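Local coordinates for protein 4-alpha-glucanotransferase (Streptococcus agalactiae, PDB 6M6T) that is an amylomaltase of the TIM-barrel clan that binds glycans in two pockets, at residues P243-G248 against N263-W268; I91-D96 against F106-P111. One frame throughout, in Å; residues are numbered along the deposited sequence.

Contact 1. Residues P243-G248 against N263-W268; sequences PLAIAG and NPIYNW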
loop_
_atom_site.group_PDB
_atom_site.type_symbol
_atom_site.label_atom_id
_atom_site.label_comp_id
_atom_site.label_asym_id
_atom_site.label_seq_id
_atom_site.Cartn_x
_atom_site.Cartn_y
_atom_site.Cartn_z
ATOM N N PRO A 243 12.688 -6.646 -18.715
ATOM C CA PRO A 243 11.554 -7.581 -18.661
ATOM C C PRO A 243 11.208 -8.154 -20.034
ATOM O O PRO A 243 10.994 -7.412 -20.997
ATOM C CB PRO A 243 10.415 -6.718 -18.102
ATOM C CG PRO A 243 11.087 -5.535 -17.509
ATOM C CD PRO A 243 12.314 -5.293 -18.280
ATOM N N LEU A 244 11.157 -9.494 -20.108
ATOM C CA LEU A 244 10.657 -10.173 -21.306
ATOM C C LEU A 244 9.184 -9.861 -21.519
ATOM O O LEU A 244 8.779 -9.440 -22.611
ATOM C CB LEU A 244 10.854 -11.687 -21.193
ATOM C CG LEU A 244 12.253 -12.294 -21.072
ATOM C CD1 LEU A 244 12.203 -13.834 -21.148
ATOM C CD2 LEU A 244 13.180 -11.685 -22.121
ATOM N N ALA A 245 8.376 -10.077 -20.478
ATOM C CA ALA A 245 6.977 -9.695 -20.408
ATOM C C ALA A 245 6.743 -8.804 -19.189
ATOM O O ALA A 245 7.468 -8.886 -18.189
ATOM C CB ALA A 245 6.111 -10.923 -20.323
ATOM N N ILE A 246 5.729 -7.940 -19.271
ATOM C CA ILE A 246 5.363 -7.075 -18.158
ATOM C C ILE A 246 3.948 -7.412 -17.672
ATOM O O ILE A 246 3.200 -8.182 -18.294
ATOM C CB ILE A 246 5.478 -5.568 -18.500
ATOM C CG1 ILE A 246 4.590 -5.199 -19.688
ATOM C CG2 ILE A 246 6.939 -5.161 -18.717
ATOM C CD1 ILE A 246 4.249 -3.732 -19.741
ATOM N N ALA A 247 3.595 -6.800 -16.539
ATOM C CA ALA A 247 2.348 -7.069 -15.841
ATOM C C ALA A 247 1.254 -6.077 -16.221
ATOM O O ALA A 247 1.510 -4.930 -16.586
ATOM C CB ALA A 247 2.572 -7.036 -14.334
ATOM N N GLY A 248 0.021 -6.544 -16.132
ATOM C CA GLY A 248 -1.127 -5.707 -16.378
ATOM C C GLY A 248 -2.428 -6.473 -16.234
ATOM O O GLY A 248 -2.524 -7.476 -15.514
ATOM N N ASN A 263 5.307 -3.795 -14.165
ATOM C CA ASN A 263 6.133 -4.624 -13.307
ATOM C C ASN A 263 6.656 -5.837 -14.075
ATOM O O ASN A 263 6.001 -6.348 -14.990
ATOM C CB ASN A 263 5.353 -5.103 -12.085
ATOM C CG ASN A 263 4.391 -4.062 -11.550
ATOM O OD1 ASN A 263 3.438 -3.679 -12.225
ATOM N ND2 ASN A 263 4.627 -3.609 -10.319
ATOM N N PRO A 264 7.825 -6.334 -13.704
ATOM C CA PRO A 264 8.282 -7.604 -14.262
ATOM C C PRO A 264 7.339 -8.725 -13.856
ATOM O O PRO A 264 6.526 -8.590 -12.943
ATOM C CB PRO A 264 9.671 -7.789 -13.641
ATOM C CG PRO A 264 9.617 -7.004 -12.366
ATOM C CD PRO A 264 8.717 -5.825 -12.650
ATOM N N ILE A 265 7.472 -9.845 -14.548
ATOM C CA ILE A 265 6.623 -11.013 -14.387
ATOM C C ILE A 265 7.411 -12.104 -13.673
ATOM O O ILE A 265 8.641 -12.163 -13.764
ATOM C CB ILE A 265 6.147 -11.451 -15.781
ATOM C CG1 ILE A 265 5.174 -10.422 -16.341
ATOM C CG2 ILE A 265 5.563 -12.817 -15.761
ATOM C CD1 ILE A 265 3.787 -10.550 -15.772
ATOM N N TYR A 266 6.703 -12.960 -12.936
ATOM C CA TYR A 266 7.360 -14.012 -12.172
ATOM C C TYR A 266 7.637 -15.244 -13.038
ATOM O O TYR A 266 6.819 -15.638 -13.877
ATOM C CB TYR A 266 6.502 -14.394 -10.957
ATOM C CG TYR A 266 6.518 -13.342 -9.863
ATOM C CD1 TYR A 266 7.718 -12.947 -9.270
ATOM C CD2 TYR A 266 5.340 -12.724 -9.435
ATOM C CE1 TYR A 266 7.745 -11.976 -8.286
ATOM C CE2 TYR A 266 5.360 -11.751 -8.445
ATOM C CZ TYR A 266 6.564 -11.376 -7.879
ATOM O OH TYR A 266 6.611 -10.403 -6.905
ATOM N N ASN A 267 8.811 -15.851 -12.838
ATOM C CA ASN A 267 9.102 -17.179 -13.389
ATOM C C ASN A 267 8.646 -18.172 -12.330
ATOM O O ASN A 267 9.438 -18.735 -11.566
ATOM C CB ASN A 267 10.582 -17.330 -13.732
ATOM C CG ASN A 267 10.936 -18.716 -14.280
ATOM O OD1 ASN A 267 10.220 -19.263 -15.120
ATOM N ND2 ASN A 267 12.047 -19.281 -13.807
ATOM N N TRP A 268 7.326 -18.364 -12.275
ATOM C CA TRP A 268 6.730 -19.110 -11.178
ATOM C C TRP A 268 7.291 -20.525 -11.073
ATOM O O TRP A 268 7.189 -21.147 -10.004
ATOM C CB TRP A 268 5.208 -19.136 -11.339
ATOM C CG TRP A 268 4.498 -17.858 -10.911
ATOM C CD1 TRP A 268 3.976 -16.898 -11.728
ATOM C CD2 TRP A 268 4.228 -17.428 -9.571
ATOM N NE1 TRP A 268 3.399 -15.896 -10.987
ATOM C CE2 TRP A 268 3.543 -16.192 -9.659
ATOM C CE3 TRP A 268 4.497 -17.965 -8.306
ATOM C CZ2 TRP A 268 3.127 -15.485 -8.532
ATOM C CZ3 TRP A 268 4.079 -17.261 -7.181
ATOM C CH2 TRP A 268 3.408 -16.032 -7.304
#

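Contact 2. Residues I91-D96 against F106-P111; sequences ISFGQD and FEKRRP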
loop_
_atom_site.group_PDB
_atom_site.type_symbol
_atom_site.label_atom_id
_atom_site.label_comp_id
_atom_site.label_asym_id
_atom_site.label_seq_id
_atom_site.Cartn_x
_atom_site.Cartn_y
_atom_site.Cartn_z
ATOM N N ILE A 91 10.372 25.412 5.826
ATOM C CA ILE A 91 11.073 24.847 4.676
ATOM C C ILE A 91 9.995 24.320 3.725
ATOM O O ILE A 91 10.164 23.271 3.087
ATOM C CB ILE A 91 12.108 23.777 5.101
ATOM C CG1 ILE A 91 13.101 24.362 6.118
ATOM C CG2 ILE A 91 12.928 23.287 3.914
ATOM C CD1 ILE A 91 14.439 24.870 5.519
ATOM N N SER A 92 8.884 25.070 3.622
ATOM C CA SER A 92 7.580 24.618 3.126
ATOM C C SER A 92 7.646 23.581 2.009
ATOM O O SER A 92 8.291 23.784 0.967
ATOM C CB SER A 92 6.751 25.811 2.625
ATOM O OG SER A 92 6.833 25.937 1.209
ATOM N N PHE A 93 6.980 22.454 2.255
ATOM C CA PHE A 93 6.838 21.345 1.319
ATOM C C PHE A 93 5.426 21.373 0.730
ATOM O O PHE A 93 4.552 20.609 1.142
ATOM C CB PHE A 93 7.130 20.013 2.032
ATOM C CG PHE A 93 8.333 20.051 2.960
ATOM C CD1 PHE A 93 8.217 20.499 4.274
ATOM C CD2 PHE A 93 9.567 19.596 2.529
ATOM C CE1 PHE A 93 9.325 20.511 5.128
ATOM C CE2 PHE A 93 10.671 19.602 3.376
ATOM C CZ PHE A 93 10.551 20.060 4.673
ATOM N N GLY A 94 5.194 22.261 -0.222
ATOM C CA GLY A 94 3.924 22.191 -0.922
ATOM C C GLY A 94 3.013 23.365 -0.600
ATOM O O GLY A 94 3.017 23.909 0.514
ATOM N N GLN A 95 2.204 23.750 -1.589
ATOM C CA GLN A 95 1.357 24.933 -1.473
ATOM C C GLN A 95 0.083 24.641 -0.680
ATOM O O GLN A 95 -0.177 25.262 0.357
ATOM C CB GLN A 95 1.010 25.460 -2.871
ATOM C CG GLN A 95 0.497 26.905 -2.907
ATOM C CD GLN A 95 -0.430 27.163 -4.101
ATOM O OE1 GLN A 95 -0.357 28.205 -4.757
ATOM N NE2 GLN A 95 -1.309 26.209 -4.377
ATOM N N ASP A 96 -0.736 23.695 -1.164
ATOM C CA ASP A 96 -2.040 23.304 -0.638
ATOM C C ASP A 96 -1.870 22.257 0.463
ATOM O O ASP A 96 -1.187 21.250 0.250
ATOM C CB ASP A 96 -2.902 22.758 -1.774
ATOM C CG ASP A 96 -4.309 22.347 -1.330
ATOM O OD1 ASP A 96 -4.674 22.426 -0.126
ATOM O OD2 ASP A 96 -5.070 21.928 -2.229
ATOM N N PHE A 106 11.174 14.901 -2.284
ATOM C CA PHE A 106 12.427 14.171 -2.126
ATOM C C PHE A 106 13.604 15.125 -2.211
ATOM O O PHE A 106 14.612 14.949 -1.517
ATOM C CB PHE A 106 12.549 13.068 -3.188
ATOM C CG PHE A 106 13.631 12.056 -2.892
ATOM C CD1 PHE A 106 14.963 12.325 -3.217
ATOM C CD2 PHE A 106 13.324 10.849 -2.262
ATOM C CE1 PHE A 106 15.965 11.412 -2.928
ATOM C CE2 PHE A 106 14.322 9.926 -1.969
ATOM C CZ PHE A 106 15.644 10.210 -2.308
ATOM N N GLU A 107 13.493 16.135 -3.078
ATOM C CA GLU A 107 14.463 17.222 -3.105
ATOM C C GLU A 107 14.637 17.836 -1.717
ATOM O O GLU A 107 15.756 17.909 -1.191
ATOM C CB GLU A 107 14.019 18.274 -4.132
ATOM C CG GLU A 107 14.760 19.621 -4.070
ATOM C CD GLU A 107 13.903 20.820 -4.520
ATOM O OE1 GLU A 107 13.487 21.637 -3.650
ATOM O OE2 GLU A 107 13.648 20.942 -5.747
ATOM N N LYS A 108 13.532 18.244 -1.084
ATOM C CA LYS A 108 13.635 19.089 0.097
ATOM C C LYS A 108 13.912 18.323 1.385
ATOM O O LYS A 108 14.393 18.928 2.350
ATOM C CB LYS A 108 12.365 19.926 0.259
ATOM C CG LYS A 108 12.192 20.982 -0.827
ATOM C CD LYS A 108 11.495 22.237 -0.305
ATOM C CE LYS A 108 11.323 23.261 -1.421
ATOM N NZ LYS A 108 10.787 22.627 -2.659
ATOM N N ARG A 109 13.625 17.025 1.449
ATOM C CA ARG A 109 13.891 16.332 2.704
ATOM C C ARG A 109 15.358 15.985 2.883
ATOM O O ARG A 109 15.770 15.673 4.006
ATOM C CB ARG A 109 13.070 15.048 2.803
ATOM C CG ARG A 109 11.585 15.251 2.666
ATOM C CD ARG A 109 10.864 13.916 2.700
ATOM N NE ARG A 109 10.967 13.245 3.997
ATOM C CZ ARG A 109 10.239 13.566 5.063
ATOM N NH1 ARG A 109 9.362 14.560 4.997
ATOM N NH2 ARG A 109 10.392 12.897 6.198
ATOM N N ARG A 110 16.155 16.046 1.809
ATOM C CA ARG A 110 17.438 15.349 1.808
ATOM C C ARG A 110 18.493 16.021 2.685
ATOM O O ARG A 110 19.144 15.314 3.474
ATOM C CB ARG A 110 17.918 15.164 0.366
ATOM C CG ARG A 110 19.103 14.257 0.230
ATOM C CD ARG A 110 18.779 12.903 0.790
ATOM N NE ARG A 110 19.906 11.972 0.730
ATOM C CZ ARG A 110 20.312 11.338 -0.370
ATOM N NH1 ARG A 110 19.700 11.540 -1.536
ATOM N NH2 ARG A 110 21.346 10.510 -0.298
ATOM N N PRO A 111 18.745 17.339 2.591
ATOM C CA PRO A 111 19.604 17.987 3.607
ATOM C C PRO A 111 19.255 17.614 5.042
ATOM O O PRO A 111 20.155 17.341 5.850
ATOM C CB PRO A 111 19.361 19.487 3.365
ATOM C CG PRO A 111 18.152 19.564 2.442
ATOM C CD PRO A 111 18.258 18.320 1.609
#

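Contact 1. Residues P243-G248 against N263-W268
The beta hairpin of strands 245-249 and 259-264 is held here at its open end, where the second strand forms an edge of a four-stranded antiparallel sheet. One backbone hydrogen bond crosses between the two segments: Ala247 N donates to Asn263 O over 2.9 Å. The donor lies in the plane of the carbonyl, but its N-H points off line, with 131° at the hydrogen. The same oxygen receives a CA-H...O contact from Ile246, CA to O 3.3 Å. Strand 259-264 ends about here, at Pro264, which has no N-H. Just beyond the hairpin strand, Ile265 adds apolar packing. Its CG1 is anti to the carbonyl carbon (chi1 -69°) and lies alongside strand 245-249, 4.1 Å from Ala245 CB. A further bend at chi2 (-79°) carries CD1 across to Ala247 CB at 4.0 Å, also bringing CD1 to 3.5 Å from Ile246 O. Small alanine methyls let Ile265 lie close against the strand, and its CG1-CD1 arm is long enough to touch both. Asn263 directs its amide group to the glycan-binding side: ND2 is hydrogen-bonded to the carbonyls of Val221 and Tyr59, which fixes how the amide is turned, and the side chain lies about 4 Å from a bound 1,5-anhydro-D-glucitol. Ile265 also touches Tyr304 and Glu306 of strand 303-308.

Contact 2. Residues I91-D96 against F106-P111
This is loop-on-helix packing, a van der Waals contact without hydrogen bonds and only partly buried, in the long helical insertion between strands 43-45 and 212-217, neighbours in the parallel sheet of the TIM barrel. The irregular segment 91-96 lies against the early turns of helix 105-122. Contact rests on Phe93 and Lys108, whose side chains run past each other in opposite directions. Ring atoms CD2 and CE2 of Phe93 meet the first methylene of the lysine, Lys108 CB, each at 3.6 Å. The carbonyl of Lys108 comes up in the plane of the ring, its O 3.9 Å from Phe93 CE2, where the slightly positive ring hydrogens face an oxygen. Over the centre of one ring face stands Ile91 O, 3.4 Å above the plane, so the loop folds back on its own phenylalanine. Beyond the ring, the lysine chain continues along the loop backbone, with Lys108 CD 3.8 Å from Ser92 O. A long flexible residue suits this position, because its methylenes cover the loop while its ammonium group reaches the exposed Glu107. Gly94 follows with a positive phi of 111°, a backbone shape in which a CB would press on the carbonyl O of Phe93. Phe74 of helix 74-78 touches both Phe93 and Arg109. The helix is kinked at Pro111, whose N cannot bond to the preceding turn. At its tip Lys108 bends at chi4 (47°), and NZ forms a salt bridge with Glu107 OE1 over 3.0 Å, meeting that oxygen from 37° outside the carboxylate plane.

The two contacts share no strand or helix: their centres lie 35 Å apart, with nearest atoms about 19 Å apart, and contact 2 closes along the chain before contact 1 opens. Contact 1 is the more buried and belongs to a small antiparallel sheet near the bound 1,5-anhydro-D-glucitol, so backbone pairing and close aliphatic packing suit it. Contact 2, in the insertion that follows an earlier barrel strand, is nearer the surface and joins a loop to a helix. There an aromatic ring and lysine methylenes do the packing, and the charged tip is paired within its own helix.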